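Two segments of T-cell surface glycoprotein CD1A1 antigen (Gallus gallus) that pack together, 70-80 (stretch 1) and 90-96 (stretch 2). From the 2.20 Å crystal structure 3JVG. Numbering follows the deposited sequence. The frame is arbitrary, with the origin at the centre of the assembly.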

# COMPACT_ATOMS: atom_id res chain seq x y z
N SER A 70 -17.70 -2.27 16.51
CA SER A 70 -18.23 -3.58 16.88
C SER A 70 -17.50 -4.66 16.11
O SER A 70 -17.16 -5.70 16.68
CB SER A 70 -19.75 -3.73 16.62
OG SER A 70 -20.51 -2.72 17.26
N TYR A 71 -17.26 -4.42 14.81
CA TYR A 71 -16.57 -5.43 14.03
C TYR A 71 -15.24 -5.76 14.70
O TYR A 71 -14.93 -6.93 14.97
CB TYR A 71 -16.35 -4.99 12.58
CG TYR A 71 -15.51 -5.98 11.77
CD1 TYR A 71 -16.11 -7.09 11.17
CD2 TYR A 71 -14.14 -5.82 11.62
CE1 TYR A 71 -15.38 -8.03 10.44
CE2 TYR A 71 -13.37 -6.75 10.87
CZ TYR A 71 -14.01 -7.85 10.29
OH TYR A 71 -13.30 -8.78 9.54
N VAL A 72 -14.43 -4.72 14.96
CA VAL A 72 -13.12 -4.88 15.52
C VAL A 72 -13.12 -5.61 16.88
O VAL A 72 -12.41 -6.61 17.06
CB VAL A 72 -12.48 -3.52 15.64
CG1 VAL A 72 -11.26 -3.60 16.53
CG2 VAL A 72 -12.10 -3.01 14.20
N ARG A 73 -13.94 -5.11 17.79
CA ARG A 73 -14.14 -5.69 19.09
C ARG A 73 -14.62 -7.15 19.04
O ARG A 73 -14.13 -7.99 19.79
CB ARG A 73 -15.18 -4.84 19.81
CG ARG A 73 -15.43 -5.17 21.26
CD ARG A 73 -16.22 -4.02 21.98
NE ARG A 73 -17.45 -3.67 21.26
CZ ARG A 73 -17.80 -2.45 20.84
NH1 ARG A 73 -17.04 -1.38 21.09
NH2 ARG A 73 -18.95 -2.29 20.21
N ASP A 74 -15.59 -7.44 18.18
CA ASP A 74 -16.17 -8.78 18.14
C ASP A 74 -15.17 -9.74 17.54
O ASP A 74 -15.06 -10.86 17.99
CB ASP A 74 -17.47 -8.83 17.33
CG ASP A 74 -18.67 -8.13 18.04
OD1 ASP A 74 -18.58 -7.72 19.21
OD2 ASP A 74 -19.73 -8.00 17.38
N PHE A 75 -14.42 -9.27 16.54
CA PHE A 75 -13.32 -10.03 15.91
C PHE A 75 -12.35 -10.49 16.99
O PHE A 75 -12.01 -11.66 17.08
CB PHE A 75 -12.59 -9.20 14.85
CG PHE A 75 -11.79 -10.03 13.89
CD1 PHE A 75 -12.24 -10.26 12.60
CD2 PHE A 75 -10.55 -10.61 14.30
CE1 PHE A 75 -11.49 -11.05 11.72
CE2 PHE A 75 -9.82 -11.41 13.46
CZ PHE A 75 -10.29 -11.63 12.14
N SER A 76 -11.92 -9.57 17.83
CA SER A 76 -10.92 -9.93 18.83
C SER A 76 -11.50 -10.91 19.81
O SER A 76 -10.83 -11.84 20.25
CB SER A 76 -10.37 -8.68 19.53
OG SER A 76 -9.72 -7.88 18.57
N ARG A 77 -12.77 -10.74 20.11
CA ARG A 77 -13.42 -11.60 21.08
C ARG A 77 -13.60 -13.00 20.53
O ARG A 77 -13.38 -13.95 21.26
CB ARG A 77 -14.73 -10.98 21.59
CG ARG A 77 -14.48 -9.80 22.53
CD ARG A 77 -15.80 -9.05 22.90
N LEU A 78 -13.99 -13.13 19.27
CA LEU A 78 -14.17 -14.45 18.68
C LEU A 78 -12.89 -15.26 18.65
O LEU A 78 -12.91 -16.44 18.99
CB LEU A 78 -14.73 -14.36 17.26
CG LEU A 78 -16.22 -14.01 17.19
CD1 LEU A 78 -16.57 -13.71 15.75
CD2 LEU A 78 -17.13 -15.12 17.76
N VAL A 79 -11.78 -14.60 18.24
CA VAL A 79 -10.46 -15.21 18.17
C VAL A 79 -10.03 -15.70 19.54
O VAL A 79 -9.62 -16.83 19.69
CB VAL A 79 -9.42 -14.20 17.60
CG1 VAL A 79 -8.02 -14.64 17.93
CG2 VAL A 79 -9.60 -13.99 16.08
N GLN A 80 -10.15 -14.85 20.55
CA GLN A 80 -9.71 -15.24 21.88
C GLN A 80 -10.52 -16.38 22.43
O GLN A 80 -9.97 -17.27 23.08
CB GLN A 80 -9.78 -14.06 22.84
CG GLN A 80 -8.77 -12.99 22.54
CD GLN A 80 -8.98 -11.76 23.39
OE1 GLN A 80 -10.02 -11.63 24.07
NE2 GLN A 80 -7.99 -10.87 23.40
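Stretch 2 90-96: VFQSSIG

Stretch 2 is a β-strand that runs along one face of the helix in stretch 1, in a small, mostly aromatic and apolar contact with a single hydrogen bond between side chains set into it. All of 90-96 is extended, with phi between about -110° and -139° from Val90 to Ile95, and the strand continues beyond both ends of the segment, as does the helix. The two N-to-C directions make an angle of 142°, so the strand runs roughly, though not strictly, antiparallel to the helix. The axes approach to 11.1 Å, a spacing that leaves the contact to side chains, and the nearest CA atoms, those of Val79 and Phe91, are still 9.0 Å apart.

The periodicities of the two elements set the pattern. On the helix, Tyr71, Phe75 and Val79, spaced four apart, point toward the strand; on the strand the alternation sends Phe91, Ser93 and Ile95 toward the helix, while Gln92 and Ser94 point away. Because the directions oppose, the late helical residue meets the early strand residue: Val79 pairs with Phe91, Phe75 with Phe91 and Ser93, Tyr71 with Ser93 and Ile95. A four-residue step on the helix thus roughly matches a two-residue step on the strand.

Phe91, with chi1 at -83° (m), has the largest area covered by the partner stretch and receives two helical side chains. Val79 CG2 lies over one face of its ring, 4.1 Å from the centroid and 25° off the normal, a CH-pi contact whose closest atoms are Val79 CG2 and Phe91 CE1 at 3.8 Å. Phe75 turns its edge toward the face of Phe91 in an offset edge-to-face arrangement, with ring centroids 5.6 Å apart and planes at 69°. Phe75 CE2 also comes within 3.5 Å of Phe91 CB, so the pair packs through the base of the side chain as well as the ring.

Farther along the strand, the small Ser93 faces two large aromatics. Ser93 OG is 3.8 Å from Phe75 CE1 and 2.6 Å from Tyr71 OH, the latter a short hydrogen bond at the edge of the tyrosine ring in which either hydroxyl could be the donor. Tyr71, in the t rotamer, spans the gap with its long side chain, and Ile95 closes this end, Ile95 CD1 lying 3.8 Å from both Tyr71 CZ and Tyr71 OH. The rule to read here is every fourth residue from the helix, alternate residues from the strand, large side chains from one side or the other to fill the spacing, and one polar pair among apolar neighbours.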

# COMPACT_ATOMS: atom_id res chain seq x y z
N VAL A 90 -1.22 -13.05 13.92
CA VAL A 90 -1.90 -11.95 13.30
C VAL A 90 -3.05 -12.36 12.38
O VAL A 90 -2.92 -13.32 11.58
CB VAL A 90 -0.90 -10.79 12.76
CG1 VAL A 90 0.56 -11.04 13.02
CG2 VAL A 90 -1.24 -10.19 11.37
N PHE A 91 -4.15 -11.66 12.56
CA PHE A 91 -5.27 -11.74 11.65
C PHE A 91 -5.37 -10.43 10.89
O PHE A 91 -5.00 -9.37 11.44
CB PHE A 91 -6.58 -11.99 12.37
CG PHE A 91 -6.83 -13.41 12.68
CD1 PHE A 91 -6.41 -13.95 13.88
CD2 PHE A 91 -7.51 -14.21 11.76
CE1 PHE A 91 -6.64 -15.33 14.19
CE2 PHE A 91 -7.80 -15.57 12.03
CZ PHE A 91 -7.36 -16.15 13.26
N GLN A 92 -5.82 -10.55 9.64
CA GLN A 92 -6.19 -9.43 8.82
C GLN A 92 -7.56 -9.63 8.14
O GLN A 92 -8.00 -10.80 7.89
CB GLN A 92 -5.08 -9.16 7.78
CG GLN A 92 -3.69 -8.92 8.37
CD GLN A 92 -2.59 -9.24 7.36
OE1 GLN A 92 -2.11 -10.37 7.33
NE2 GLN A 92 -2.29 -8.30 6.45
N SER A 93 -8.23 -8.51 7.85
CA SER A 93 -9.43 -8.52 6.99
C SER A 93 -9.29 -7.51 5.90
O SER A 93 -8.76 -6.44 6.14
CB SER A 93 -10.74 -8.09 7.70
OG SER A 93 -10.82 -8.49 9.01
N SER A 94 -9.89 -7.82 4.75
CA SER A 94 -9.99 -6.92 3.60
C SER A 94 -11.44 -7.04 3.18
O SER A 94 -11.90 -8.16 2.88
CB SER A 94 -9.06 -7.40 2.51
OG SER A 94 -9.08 -6.60 1.34
N ILE A 95 -12.18 -5.92 3.18
CA ILE A 95 -13.61 -5.98 2.97
C ILE A 95 -14.01 -4.84 2.07
O ILE A 95 -13.58 -3.69 2.33
CB ILE A 95 -14.39 -5.81 4.31
CG1 ILE A 95 -13.89 -6.80 5.38
CG2 ILE A 95 -15.87 -6.12 4.12
CD1 ILE A 95 -14.68 -6.66 6.75
N GLY A 96 -14.84 -5.11 1.06
CA GLY A 96 -15.20 -4.02 0.16
C GLY A 96 -15.94 -4.42 -1.11
O GLY A 96 -16.48 -5.52 -1.18